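Local coordinates for protein peptidase (Yersinia bercovieri, PDB 5NYW) that is of unknown function but, as an ancestral beta-subunit (Anbu) of the proteasome and HslV family, is probably a self-assembling Ntn-hydrolase, at residues 77-82 and 124-129; 45-50 and 113-118. All blocks are in the same frame, centred on the assembly; numbering follows the deposited sequence.

Contact 1. Residues 77-82 and 124-129; sequences VASMYE and GLRLFH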
ATOM      1  N   VAL L  77     -20.341  -0.277 -33.390  1.00 70.77           N
ATOM      2  CA  VAL L  77     -20.032  -1.576 -32.780  1.00 64.11           C
ATOM      3  C   VAL L  77     -20.548  -2.653 -33.744  1.00 65.32           C
ATOM      4  O   VAL L  77     -21.603  -2.491 -34.374  1.00 62.99           O
ATOM      5  CB  VAL L  77     -20.660  -1.788 -31.362  1.00 64.55           C
ATOM      6  CG1 VAL L  77     -19.987  -0.884 -30.332  1.00 61.92           C
ATOM      7  CG2 VAL L  77     -22.165  -1.556 -31.369  1.00 60.45           C
ATOM      8  N   ALA L  78     -19.779  -3.725 -33.894  1.00 72.01           N
ATOM      9  CA  ALA L  78     -20.096  -4.767 -34.875  1.00 76.95           C
ATOM     10  C   ALA L  78     -21.228  -5.699 -34.427  1.00 78.29           C
ATOM     11  O   ALA L  78     -21.965  -6.222 -35.265  1.00 73.73           O
ATOM     12  CB  ALA L  78     -18.847  -5.572 -35.209  1.00 63.59           C
ATOM     13  N   SER L  79     -21.355  -5.914 -33.118  1.00 77.25           N
ATOM     14  CA  SER L  79     -22.386  -6.803 -32.568  1.00 67.23           C
ATOM     15  C   SER L  79     -23.054  -6.222 -31.317  1.00 76.11           C
ATOM     16  O   SER L  79     -22.570  -5.264 -30.716  1.00 85.53           O
ATOM     17  CB  SER L  79     -21.792  -8.173 -32.235  1.00 72.48           C
ATOM     18  OG  SER L  79     -20.866  -8.082 -31.166  1.00 77.79           O
ATOM     19  N   MET L  80     -24.178  -6.815 -30.938  1.00 73.63           N
ATOM     20  CA  MET L  80     -24.902  -6.417 -29.745  1.00 59.27           C
ATOM     21  C   MET L  80     -24.053  -6.663 -28.500  1.00 61.66           C
ATOM     22  O   MET L  80     -24.165  -5.942 -27.506  1.00 58.07           O
ATOM     23  CB  MET L  80     -26.215  -7.195 -29.650  1.00 64.07           C
ATOM     24  CG  MET L  80     -27.272  -6.581 -28.749  1.00 72.01           C
ATOM     25  SD  MET L  80     -27.822  -5.029 -29.438  1.00 67.39           S
ATOM     26  CE  MET L  80     -28.369  -5.642 -31.017  1.00 68.91           C
ATOM     27  N   TYR L  81     -23.187  -7.671 -28.568  1.00 63.58           N
ATOM     28  CA  TYR L  81     -22.295  -7.977 -27.460  1.00 57.39           C
ATOM     29  C   TYR L  81     -21.348  -6.811 -27.189  1.00 64.01           C
ATOM     30  O   TYR L  81     -21.073  -6.488 -26.026  1.00 56.52           O
ATOM     31  CB  TYR L  81     -21.489  -9.260 -27.734  1.00 50.74           C
ATOM     32  CG  TYR L  81     -20.608  -9.612 -26.569  1.00 54.54           C
ATOM     33  CD1 TYR L  81     -19.312  -9.105 -26.480  1.00 56.71           C
ATOM     34  CD2 TYR L  81     -21.083 -10.412 -25.530  1.00 48.43           C
ATOM     35  CE1 TYR L  81     -18.505  -9.388 -25.396  1.00 54.21           C
ATOM     36  CE2 TYR L  81     -20.278 -10.715 -24.440  1.00 56.76           C
ATOM     37  CZ  TYR L  81     -18.981 -10.189 -24.384  1.00 64.67           C
ATOM     38  OH  TYR L  81     -18.146 -10.453 -23.320  1.00 63.99           O
ATOM     39  N   GLU L  82     -20.840  -6.200 -28.264  1.00 63.23           N
ATOM     40  CA  GLU L  82     -19.946  -5.045 -28.162  1.00 60.40           C
ATOM     41  C   GLU L  82     -20.719  -3.832 -27.686  1.00 53.53           C
ATOM     42  O   GLU L  82     -20.221  -3.019 -26.923  1.00 56.99           O
ATOM     43  CB  GLU L  82     -19.289  -4.737 -29.512  1.00 68.78           C
ATOM     44  CG  GLU L  82     -18.413  -5.856 -30.063  1.00 76.04           C
ATOM     45  CD  GLU L  82     -17.723  -5.462 -31.354  1.00 94.73           C
ATOM     46  OE1 GLU L  82     -17.949  -4.323 -31.819  1.00 99.52           O
ATOM     47  OE2 GLU L  82     -16.976  -6.294 -31.916  1.00107.70           O
ATOM     48  N   GLY L 124     -28.885 -12.280 -35.179  1.00 69.74           N
ATOM     49  CA  GLY L 124     -30.264 -12.381 -34.743  1.00 59.54           C
ATOM     50  C   GLY L 124     -30.556 -11.407 -33.615  1.00 60.66           C
ATOM     51  O   GLY L 124     -29.783 -10.500 -33.332  1.00 60.21           O
ATOM     52  N   LEU L 125     -31.700 -11.576 -32.983  1.00 62.58           N
ATOM     53  CA  LEU L 125     -32.078 -10.724 -31.872  1.00 52.17           C
ATOM     54  C   LEU L 125     -31.219 -10.974 -30.669  1.00 51.00           C
ATOM     55  O   LEU L 125     -30.936 -12.120 -30.350  1.00 60.69           O
ATOM     56  CB  LEU L 125     -33.516 -10.976 -31.487  1.00 57.34           C
ATOM     57  CG  LEU L 125     -34.460 -10.987 -32.658  1.00 52.32           C
ATOM     58  CD1 LEU L 125     -35.747 -11.498 -32.100  1.00 51.26           C
ATOM     59  CD2 LEU L 125     -34.591  -9.594 -33.236  1.00 57.50           C
ATOM     60  N   ARG L 126     -30.806  -9.908 -29.992  1.00 49.67           N
ATOM     61  CA  ARG L 126     -30.096 -10.075 -28.727  1.00 54.10           C
ATOM     62  C   ARG L 126     -30.642  -9.104 -27.683  1.00 52.91           C
ATOM     63  O   ARG L 126     -31.045  -7.988 -28.005  1.00 53.23           O
ATOM     64  CB  ARG L 126     -28.591  -9.889 -28.921  1.00 61.59           C
ATOM     65  CG  ARG L 126     -28.017 -10.859 -29.922  1.00 68.92           C
ATOM     66  CD  ARG L 126     -26.504 -10.795 -30.041  1.00 69.00           C
ATOM     67  NE  ARG L 126     -25.824 -11.469 -28.939  1.00 64.13           N
ATOM     68  CZ  ARG L 126     -24.512 -11.668 -28.895  1.00 67.62           C
ATOM     69  NH1 ARG L 126     -23.752 -11.259 -29.907  1.00 73.06           N
ATOM     70  NH2 ARG L 126     -23.959 -12.297 -27.860  1.00 59.23           N
ATOM     71  N   LEU L 127     -30.682  -9.557 -26.434  1.00 63.56           N
ATOM     72  CA  LEU L 127     -31.219  -8.779 -25.315  1.00 57.48           C
ATOM     73  C   LEU L 127     -30.321  -8.920 -24.088  1.00 48.92           C
ATOM     74  O   LEU L 127     -29.991 -10.038 -23.712  1.00 54.02           O
ATOM     75  CB  LEU L 127     -32.637  -9.240 -24.976  1.00 55.27           C
ATOM     76  CG  LEU L 127     -33.280  -8.680 -23.703  1.00 57.31           C
ATOM     77  CD1 LEU L 127     -33.438  -7.181 -23.795  1.00 56.07           C
ATOM     78  CD2 LEU L 127     -34.615  -9.370 -23.386  1.00 48.09           C
ATOM     79  N   PHE L 128     -29.918  -7.800 -23.480  1.00 50.08           N
ATOM     80  CA  PHE L 128     -29.028  -7.810 -22.306  1.00 46.67           C
ATOM     81  C   PHE L 128     -29.599  -7.061 -21.111  1.00 50.72           C
ATOM     82  O   PHE L 128     -30.396  -6.118 -21.256  1.00 50.06           O
ATOM     83  CB  PHE L 128     -27.637  -7.184 -22.594  1.00 46.81           C
ATOM     84  CG  PHE L 128     -26.805  -7.931 -23.622  1.00 53.55           C
ATOM     85  CD1 PHE L 128     -27.106  -7.868 -24.979  1.00 53.92           C
ATOM     86  CD2 PHE L 128     -25.771  -8.757 -23.214  1.00 48.69           C
ATOM     87  CE1 PHE L 128     -26.348  -8.558 -25.911  1.00 51.25           C
ATOM     88  CE2 PHE L 128     -25.031  -9.465 -24.132  1.00 48.36           C
ATOM     89  CZ  PHE L 128     -25.317  -9.366 -25.487  1.00 51.25           C
ATOM     90  N   HIS L 129     -29.185  -7.493 -19.924  1.00 41.51           N
ATOM     91  CA  HIS L 129     -29.413  -6.742 -18.698  1.00 48.63           C
ATOM     92  C   HIS L 129     -28.067  -6.249 -18.169  1.00 49.21           C
ATOM     93  O   HIS L 129     -27.251  -7.061 -17.754  1.00 51.77           O
ATOM     94  CB  HIS L 129     -30.159  -7.615 -17.657  1.00 48.13           C
ATOM     95  CG  HIS L 129     -30.299  -6.989 -16.300  1.00 56.68           C
ATOM     96  ND1 HIS L 129     -31.001  -7.593 -15.274  1.00 72.69           N
ATOM     97  CD2 HIS L 129     -29.810  -5.839 -15.778  1.00 53.17           C
ATOM     98  CE1 HIS L 129     -30.954  -6.835 -14.198  1.00 61.53           C
ATOM     99  NE2 HIS L 129     -30.228  -5.764 -14.475  1.00 53.99           N
TER
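R126 starts with CG anti to its own carbonyl carbon, runs extended to CD and then bends at chi3 (77°), which lays its guanidinium along the first turn of helix 80-98. M80 sets out with CG anti to the backbone N (chi1 -160°) and folds back at its next two torsions. The site illustrates how the alpha-beta-beta-alpha sandwich of the proteasome beta-subunit fold seats a helix start on a sheet: strand 126-130 supplies one long polar side chain and one ring, and the helix settles over both. The M80 and R126 side chains run antiparallel alongside each other, so that CB of M80 meets CD of R126 at 3.6 Å. From the same methionine, CG reaches the edge of the F128 ring, near its plane, with CE1 3.6 Å away. That ring points its CZ at the helix backbone, 3.9 Å from CA of Y81. The Y81 side chain also leaves anti to its backbone N, and its CB lies 3.7 Å from NH1 of R126. The planes of the Y81 ring and the guanidinium are tilted 28° apart, while the phenol OH is hydrogen-bonded to S57 and R97 of a neighbouring subunit. NE of R126 forms a salt bridge with E138, and NH1 a long, weak ion pair with E123. S79 is the N-cap, its OG accepting a weak bond from N of E82. E82 reaches back to the residue before the N-cap, and its OE1 takes N-H of A78 at 2.8 Å from above the carboxylate plane. Over one face of the R126 guanidinium, displaced from its centre, sits the backbone N of Y81.

Contact 2. Residues 45-50 and 113-118; sequences VVQSAG and NLLLGG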
ATOM      1  N   VAL L  45     -32.426  -0.659 -28.549  1.00 54.06           N
ATOM      2  CA  VAL L  45     -33.300  -0.086 -27.524  1.00 55.18           C
ATOM      3  C   VAL L  45     -32.654  -0.129 -26.147  1.00 56.80           C
ATOM      4  O   VAL L  45     -32.170  -1.182 -25.708  1.00 56.75           O
ATOM      5  CB  VAL L  45     -34.653  -0.831 -27.452  1.00 49.02           C
ATOM      6  CG1 VAL L  45     -35.530  -0.259 -26.343  1.00 46.43           C
ATOM      7  CG2 VAL L  45     -35.366  -0.751 -28.784  1.00 55.22           C
ATOM      8  N   VAL L  46     -32.658   1.012 -25.465  1.00 52.48           N
ATOM      9  CA  VAL L  46     -32.135   1.089 -24.107  1.00 53.81           C
ATOM     10  C   VAL L  46     -33.225   1.499 -23.123  1.00 51.55           C
ATOM     11  O   VAL L  46     -33.880   2.527 -23.316  1.00 55.61           O
ATOM     12  CB  VAL L  46     -30.983   2.101 -24.012  1.00 53.66           C
ATOM     13  CG1 VAL L  46     -30.508   2.213 -22.577  1.00 49.12           C
ATOM     14  CG2 VAL L  46     -29.829   1.695 -24.929  1.00 61.60           C
ATOM     15  N   GLN L  47     -33.424   0.718 -22.065  1.00 56.36           N
ATOM     16  CA  GLN L  47     -34.429   1.082 -21.068  1.00 51.12           C
ATOM     17  C   GLN L  47     -33.805   1.427 -19.721  1.00 51.90           C
ATOM     18  O   GLN L  47     -32.868   0.759 -19.280  1.00 58.65           O
ATOM     19  CB  GLN L  47     -35.435  -0.053 -20.903  1.00 48.05           C
ATOM     20  CG  GLN L  47     -36.367  -0.227 -22.093  1.00 50.70           C
ATOM     21  CD  GLN L  47     -37.112  -1.552 -22.039  1.00 62.33           C
ATOM     22  OE1 GLN L  47     -36.502  -2.622 -22.123  1.00 65.95           O
ATOM     23  NE2 GLN L  47     -38.431  -1.490 -21.881  1.00 59.59           N
ATOM     24  N   SER L  48     -34.358   2.434 -19.046  1.00 48.86           N
ATOM     25  CA  SER L  48     -33.725   2.963 -17.846  1.00 52.09           C
ATOM     26  C   SER L  48     -34.546   2.779 -16.587  1.00 53.24           C
ATOM     27  O   SER L  48     -35.776   2.964 -16.575  1.00 52.14           O
ATOM     28  CB  SER L  48     -33.412   4.456 -17.995  1.00 48.20           C
ATOM     29  OG  SER L  48     -32.578   4.701 -19.101  1.00 56.34           O
ATOM     30  N   ALA L  49     -33.809   2.447 -15.529  1.00 44.34           N
ATOM     31  CA  ALA L  49     -34.294   2.360 -14.167  1.00 39.18           C
ATOM     32  C   ALA L  49     -33.181   2.760 -13.200  1.00 49.03           C
ATOM     33  O   ALA L  49     -32.004   2.717 -13.535  1.00 57.91           O
ATOM     34  CB  ALA L  49     -34.757   0.970 -13.871  1.00 50.73           C
ATOM     35  N   GLY L  50     -33.561   3.164 -12.001  1.00 48.02           N
ATOM     36  CA  GLY L  50     -32.600   3.564 -11.008  1.00 40.36           C
ATOM     37  C   GLY L  50     -32.429   5.057 -11.080  1.00 50.51           C
ATOM     38  O   GLY L  50     -33.315   5.752 -11.585  1.00 46.92           O
ATOM     39  N   ASN L 113     -29.824   0.272 -13.418  1.00 52.41           N
ATOM     40  CA  ASN L 113     -29.902  -0.946 -14.202  1.00 51.03           C
ATOM     41  C   ASN L 113     -30.431  -0.544 -15.563  1.00 53.13           C
ATOM     42  O   ASN L 113     -31.241   0.392 -15.667  1.00 49.72           O
ATOM     43  CB  ASN L 113     -30.807  -2.005 -13.547  1.00 55.29           C
ATOM     44  CG  ASN L 113     -30.106  -2.785 -12.449  1.00 54.66           C
ATOM     45  OD1 ASN L 113     -29.605  -3.882 -12.686  1.00 64.93           O
ATOM     46  ND2 ASN L 113     -30.077  -2.230 -11.241  1.00 51.94           N
ATOM     47  N   LEU L 114     -29.933  -1.210 -16.600  1.00 48.21           N
ATOM     48  CA  LEU L 114     -30.364  -0.943 -17.960  1.00 48.99           C
ATOM     49  C   LEU L 114     -30.749  -2.217 -18.684  1.00 50.34           C
ATOM     50  O   LEU L 114     -30.231  -3.290 -18.370  1.00 47.71           O
ATOM     51  CB  LEU L 114     -29.265  -0.225 -18.748  1.00 60.10           C
ATOM     52  CG  LEU L 114     -28.745   1.073 -18.141  1.00 50.18           C
ATOM     53  CD1 LEU L 114     -27.638   1.599 -18.989  1.00 51.08           C
ATOM     54  CD2 LEU L 114     -29.862   2.062 -18.105  1.00 38.09           C
ATOM     55  N   LEU L 115     -31.663  -2.088 -19.647  1.00 47.74           N
ATOM     56  CA  LEU L 115     -31.925  -3.156 -20.605  1.00 45.67           C
ATOM     57  C   LEU L 115     -31.507  -2.678 -22.002  1.00 45.85           C
ATOM     58  O   LEU L 115     -31.712  -1.512 -22.376  1.00 43.58           O
ATOM     59  CB  LEU L 115     -33.394  -3.587 -20.585  1.00 54.28           C
ATOM     60  CG  LEU L 115     -33.885  -4.216 -19.275  1.00 49.87           C
ATOM     61  CD1 LEU L 115     -35.277  -4.757 -19.427  1.00 49.22           C
ATOM     62  CD2 LEU L 115     -32.946  -5.297 -18.768  1.00 50.98           C
ATOM     63  N   LEU L 116     -30.868  -3.580 -22.736  1.00 44.65           N
ATOM     64  CA  LEU L 116     -30.398  -3.331 -24.089  1.00 45.49           C
ATOM     65  C   LEU L 116     -30.850  -4.440 -24.990  1.00 50.80           C
ATOM     66  O   LEU L 116     -30.508  -5.590 -24.761  1.00 56.25           O
ATOM     67  CB  LEU L 116     -28.880  -3.242 -24.124  1.00 52.21           C
ATOM     68  CG  LEU L 116     -28.205  -3.277 -25.496  1.00 50.64           C
ATOM     69  CD1 LEU L 116     -28.480  -2.003 -26.299  1.00 42.92           C
ATOM     70  CD2 LEU L 116     -26.713  -3.516 -25.310  1.00 47.33           C
ATOM     71  N   GLY L 117     -31.638  -4.115 -26.004  1.00 53.29           N
ATOM     72  CA  GLY L 117     -32.151  -5.151 -26.873  1.00 45.25           C
ATOM     73  C   GLY L 117     -32.239  -4.687 -28.301  1.00 51.62           C
ATOM     74  O   GLY L 117     -32.360  -3.496 -28.570  1.00 56.65           O
ATOM     75  N   GLY L 118     -32.192  -5.625 -29.230  1.00 53.30           N
ATOM     76  CA  GLY L 118     -32.350  -5.253 -30.616  1.00 64.85           C
ATOM     77  C   GLY L 118     -31.627  -6.146 -31.586  1.00 70.19           C
ATOM     78  O   GLY L 118     -31.336  -7.322 -31.291  1.00 62.38           O
TER
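Backbone hydrogen bonds dominate this antiparallel pairing of segments 45-50 and 113-118, whose directions differ by 165°. V45, Q47 and A49 each exchange two bonds, with G117, L115 and N113 respectively. The V45 N to G117 O bond, at 2.8 Å, arrives nearly along the C=O axis, whereas N of Q47 meets L115 O on a lone pair. The ladder loosens at its far end: N of A49 lies 3.3 Å from O of N113, and N113 N reaches A49 O from above the carbonyl plane. At the non-hydrogen-bonded pairs, CA-H groups add contacts, such as L116 CA to V45 O at 3.2 Å. These are inner strands of a five-stranded sheet in the proteasome-type sandwich, with helices against one face and the second sheet against the other. On the helix side, CG2 of V46 touches CD1 of L116 at 4.2 Å, and CD2 of L114 passes OG of S48. On the other face Q47, CG anti to its carbonyl carbon (chi1 -71°), sets OE1 3.6 Å from CB of L115. Its NE2, buried between the sheets, is hydrogen-bonded to S16 OG and V4 O.

Overall arrangement
Two contacts whose centres lie 12 Å apart show how one sheet can serve both strand pairing and helix seating. Along the chain their segments alternate: 45-50, then 77-82, 113-118 and 124-129. Strands 42-50, 112-120 and 126-130 are successive neighbours in the five-stranded sheet, and helix 80-98, which precedes strand 112-120, packs on it. The contacts meet directly where F128 N lies 2.6 Å from L116 O, a probable hydrogen bond, and where CE of M80 packs on G118. Contact 2 is central in the subunit, while contact 1 lies farther out; there Y81, on helix 80-98, hydrogen-bonds a neighbouring subunit, so the helix seated on this sheet also takes part in the subunit interface.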